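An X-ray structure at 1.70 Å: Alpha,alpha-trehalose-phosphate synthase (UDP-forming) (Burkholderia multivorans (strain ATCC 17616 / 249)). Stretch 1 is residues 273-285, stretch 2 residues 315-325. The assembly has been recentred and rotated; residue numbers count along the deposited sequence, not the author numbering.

Stretch 1 (273-285) RLDYSKGLVERFQ
Stretch 2 (315-325) QTYQRIRETLE

Residues 315-325 form one stretch of a longer helix. Residues 273-279 are loop, with a type I turn from Asp275 to Lys278, and Gly279 (phi/psi 60/43, a positive phi that favours glycine) occupies the N-cap position before the helix that starts at 280 and continues past 285. The two helix axes run nearly parallel, 12° apart and 10.1 Å at closest approach. The register is marked by the nearest CA pairs: Leu274 CA lies 6.0 Å from Tyr317 CA. Val281 CA lies 6.3 Å from Leu324 CA.

Apolar packing dominates the 610 Å² buried. Leu274 (m,t) points toward the helix, its CD1 3.5 Å from Tyr317 CE1 and its CD2 3.7 Å from Leu324 CD1. Leu324 (m,t) starts sideways, yet its CD2 reaches Leu280 CB at 3.5 Å and Val281 CG2 at 4.0 Å; branched aliphatic chains thus fill the space between backbones. Val281 (t) also sets CG2 3.5 Å from Thr323 CG2.

One CH-pi contact is well defined: Ile320 (m,t) places CD1 3.6 Å from the Tyr276 ring centroid, 3° off the normal. Tyr276 uses chi1 -80°, chi2 -60°.

No direct hydrogen bond crosses between the stretches among the atoms modelled. Water 1 bridges Tyr276 OH and Thr323 OG1, 2.9 Å from each, so both hydroxyls are served at the more open margin.

Inside the turn Ser277 N donates to Asp275 OD1 (2.9 Å); Arg273 NH1, just before the turn, forms a salt bridge with Asp275 OD2 (2.8 Å).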

# COMPACT_ATOMS: atom_id res chain seq x y z
N ARG A 273 -5.37 13.99 16.07
CA ARG A 273 -4.75 15.04 15.29
C ARG A 273 -5.19 14.91 13.83
O ARG A 273 -5.60 13.84 13.37
CB ARG A 273 -3.23 14.98 15.41
CG ARG A 273 -2.59 13.84 14.64
CD ARG A 273 -1.08 13.80 14.86
NE ARG A 273 -0.43 15.04 14.43
CZ ARG A 273 0.07 15.23 13.21
NH1 ARG A 273 -0.02 14.28 12.30
NH2 ARG A 273 0.66 16.38 12.91
N LEU A 274 -5.14 16.02 13.11
CA LEU A 274 -5.61 16.02 11.72
C LEU A 274 -4.46 15.58 10.82
O LEU A 274 -3.54 16.36 10.56
CB LEU A 274 -6.11 17.40 11.32
CG LEU A 274 -7.29 17.97 12.13
CD1 LEU A 274 -7.84 19.22 11.43
CD2 LEU A 274 -8.40 16.93 12.33
N ASP A 275 -4.51 14.34 10.35
CA ASP A 275 -3.64 13.93 9.25
C ASP A 275 -4.37 12.88 8.44
O ASP A 275 -5.44 12.40 8.83
CB ASP A 275 -2.25 13.45 9.74
CG ASP A 275 -2.32 12.19 10.58
OD1 ASP A 275 -2.86 11.18 10.12
OD2 ASP A 275 -1.78 12.21 11.71
N TYR A 276 -3.80 12.55 7.28
CA TYR A 276 -4.52 11.71 6.33
C TYR A 276 -4.55 10.23 6.72
O TYR A 276 -5.22 9.45 6.05
CB TYR A 276 -3.94 11.87 4.93
CG TYR A 276 -4.46 13.11 4.26
CD1 TYR A 276 -5.83 13.27 4.05
CD2 TYR A 276 -3.61 14.14 3.89
CE1 TYR A 276 -6.33 14.41 3.45
CE2 TYR A 276 -4.11 15.30 3.29
CZ TYR A 276 -5.48 15.42 3.08
OH TYR A 276 -6.00 16.55 2.49
N SER A 277 -3.88 9.84 7.80
CA SER A 277 -4.01 8.46 8.26
C SER A 277 -5.24 8.25 9.14
O SER A 277 -5.55 7.10 9.46
CB SER A 277 -2.77 8.04 9.05
OG SER A 277 -2.76 8.63 10.34
N LYS A 278 -5.95 9.31 9.52
CA LYS A 278 -6.97 9.18 10.55
C LYS A 278 -8.34 8.79 10.01
O LYS A 278 -9.16 8.27 10.78
CB LYS A 278 -7.09 10.49 11.34
CG LYS A 278 -5.79 10.89 12.04
CD LYS A 278 -5.34 9.77 12.95
CE LYS A 278 -4.18 10.22 13.83
NZ LYS A 278 -3.78 9.09 14.71
N GLY A 279 -8.60 9.01 8.72
CA GLY A 279 -9.91 8.66 8.18
C GLY A 279 -11.06 9.39 8.84
O GLY A 279 -12.09 8.78 9.16
N LEU A 280 -10.89 10.69 9.09
CA LEU A 280 -11.89 11.39 9.88
C LEU A 280 -13.17 11.64 9.08
O LEU A 280 -14.25 11.74 9.66
CB LEU A 280 -11.30 12.68 10.43
CG LEU A 280 -10.31 12.35 11.55
CD1 LEU A 280 -9.41 13.54 11.89
CD2 LEU A 280 -11.08 11.88 12.79
N VAL A 281 -13.08 11.75 7.75
CA VAL A 281 -14.30 11.82 6.96
C VAL A 281 -15.11 10.54 7.15
O VAL A 281 -16.32 10.58 7.37
CB VAL A 281 -13.99 12.05 5.47
CG1 VAL A 281 -15.25 11.81 4.63
CG2 VAL A 281 -13.46 13.46 5.27
N GLU A 282 -14.43 9.40 7.03
CA GLU A 282 -15.08 8.11 7.23
C GLU A 282 -15.66 8.02 8.63
O GLU A 282 -16.76 7.50 8.83
CB GLU A 282 -14.09 6.97 7.00
CG GLU A 282 -13.66 6.78 5.55
CD GLU A 282 -12.50 7.68 5.14
OE1 GLU A 282 -11.97 7.48 4.03
OE2 GLU A 282 -12.11 8.58 5.91
N ARG A 283 -14.92 8.52 9.62
CA ARG A 283 -15.39 8.54 11.00
C ARG A 283 -16.75 9.22 11.10
O ARG A 283 -17.71 8.67 11.67
CB ARG A 283 -14.34 9.26 11.86
CG ARG A 283 -14.41 9.03 13.36
CD ARG A 283 -13.63 7.79 13.78
NE ARG A 283 -12.23 7.86 13.34
CZ ARG A 283 -11.24 8.37 14.06
NH1 ARG A 283 -11.47 8.89 15.26
NH2 ARG A 283 -10.00 8.39 13.57
N PHE A 284 -16.86 10.43 10.55
CA PHE A 284 -18.10 11.18 10.61
C PHE A 284 -19.19 10.49 9.81
O PHE A 284 -20.34 10.44 10.25
CB PHE A 284 -17.91 12.60 10.08
CG PHE A 284 -17.12 13.52 10.98
CD1 PHE A 284 -16.45 13.04 12.09
CD2 PHE A 284 -17.09 14.87 10.70
CE1 PHE A 284 -15.73 13.92 12.90
CE2 PHE A 284 -16.37 15.76 11.51
CZ PHE A 284 -15.70 15.27 12.61
N GLN A 285 -18.85 9.99 8.62
CA GLN A 285 -19.88 9.45 7.74
C GLN A 285 -20.48 8.17 8.31
O GLN A 285 -21.65 7.86 8.06
CB GLN A 285 -19.32 9.21 6.34
CG GLN A 285 -19.02 10.51 5.59
CD GLN A 285 -18.58 10.28 4.16
OE1 GLN A 285 -18.36 9.15 3.74
NE2 GLN A 285 -18.46 11.37 3.39
N GLN A 315 -0.68 23.39 4.98
CA GLN A 315 -1.52 23.02 3.85
C GLN A 315 -2.37 21.79 4.18
O GLN A 315 -3.59 21.79 3.98
CB GLN A 315 -0.66 22.77 2.61
N THR A 316 -1.74 20.74 4.72
CA THR A 316 -2.47 19.52 5.03
C THR A 316 -3.47 19.76 6.15
O THR A 316 -4.62 19.29 6.08
CB THR A 316 -1.50 18.41 5.41
OG1 THR A 316 -0.64 18.13 4.29
CG2 THR A 316 -2.25 17.15 5.78
N TYR A 317 -3.07 20.50 7.19
CA TYR A 317 -3.97 20.74 8.31
C TYR A 317 -5.21 21.51 7.86
O TYR A 317 -6.34 21.12 8.18
CB TYR A 317 -3.24 21.51 9.41
CG TYR A 317 -4.16 21.96 10.51
CD1 TYR A 317 -4.51 21.10 11.55
CD2 TYR A 317 -4.71 23.24 10.51
CE1 TYR A 317 -5.37 21.50 12.55
CE2 TYR A 317 -5.57 23.65 11.50
CZ TYR A 317 -5.90 22.78 12.52
OH TYR A 317 -6.76 23.20 13.51
N GLN A 318 -5.01 22.60 7.12
CA GLN A 318 -6.14 23.42 6.69
C GLN A 318 -7.03 22.66 5.71
O GLN A 318 -8.26 22.82 5.73
CB GLN A 318 -5.65 24.72 6.06
CG GLN A 318 -4.90 25.64 7.02
CD GLN A 318 -5.76 26.16 8.18
OE1 GLN A 318 -6.99 26.04 8.17
NE2 GLN A 318 -5.10 26.74 9.18
N ARG A 319 -6.44 21.85 4.83
CA ARG A 319 -7.24 21.09 3.88
C ARG A 319 -8.12 20.09 4.60
O ARG A 319 -9.32 19.97 4.32
CB ARG A 319 -6.34 20.39 2.87
N ILE A 320 -7.54 19.35 5.55
CA ILE A 320 -8.32 18.36 6.29
C ILE A 320 -9.37 19.04 7.15
O ILE A 320 -10.53 18.60 7.22
CB ILE A 320 -7.39 17.47 7.13
CG1 ILE A 320 -6.53 16.60 6.20
CG2 ILE A 320 -8.19 16.61 8.10
CD1 ILE A 320 -5.54 15.76 6.94
N ARG A 321 -9.00 20.15 7.80
CA ARG A 321 -9.97 20.86 8.63
C ARG A 321 -11.14 21.36 7.79
O ARG A 321 -12.31 21.22 8.20
CB ARG A 321 -9.27 22.02 9.35
CG ARG A 321 -10.20 22.85 10.20
CD ARG A 321 -9.44 23.79 11.10
NE ARG A 321 -10.36 24.63 11.86
CZ ARG A 321 -10.02 25.36 12.92
NH1 ARG A 321 -8.76 25.35 13.36
NH2 ARG A 321 -10.94 26.09 13.54
N GLU A 322 -10.87 21.91 6.61
CA GLU A 322 -11.95 22.39 5.75
C GLU A 322 -12.88 21.24 5.35
O GLU A 322 -14.11 21.39 5.38
CB GLU A 322 -11.39 23.08 4.51
CG GLU A 322 -12.45 23.34 3.45
CD GLU A 322 -12.00 24.35 2.41
OE1 GLU A 322 -11.22 25.27 2.76
OE2 GLU A 322 -12.44 24.24 1.24
N THR A 323 -12.30 20.10 5.00
CA THR A 323 -13.10 18.94 4.62
C THR A 323 -13.99 18.49 5.77
O THR A 323 -15.18 18.22 5.56
CB THR A 323 -12.19 17.80 4.17
OG1 THR A 323 -11.46 18.21 3.00
CG2 THR A 323 -13.00 16.59 3.84
N LEU A 324 -13.43 18.44 6.99
CA LEU A 324 -14.20 17.96 8.14
C LEU A 324 -15.27 18.95 8.56
O LEU A 324 -16.35 18.56 8.99
CB LEU A 324 -13.27 17.66 9.32
CG LEU A 324 -12.30 16.50 9.14
CD1 LEU A 324 -11.50 16.33 10.42
CD2 LEU A 324 -13.07 15.22 8.80
N GLU A 325 -14.97 20.25 8.47
CA GLU A 325 -15.99 21.24 8.76
C GLU A 325 -17.17 21.10 7.79
O GLU A 325 -18.33 21.22 8.20
CB GLU A 325 -15.39 22.65 8.72
CG GLU A 325 -14.52 22.92 9.94
CD GLU A 325 -13.66 24.17 9.85
OE1 GLU A 325 -13.12 24.56 10.91
OE2 GLU A 325 -13.49 24.75 8.76
O HOH W 1 -8.80 17.09 2.81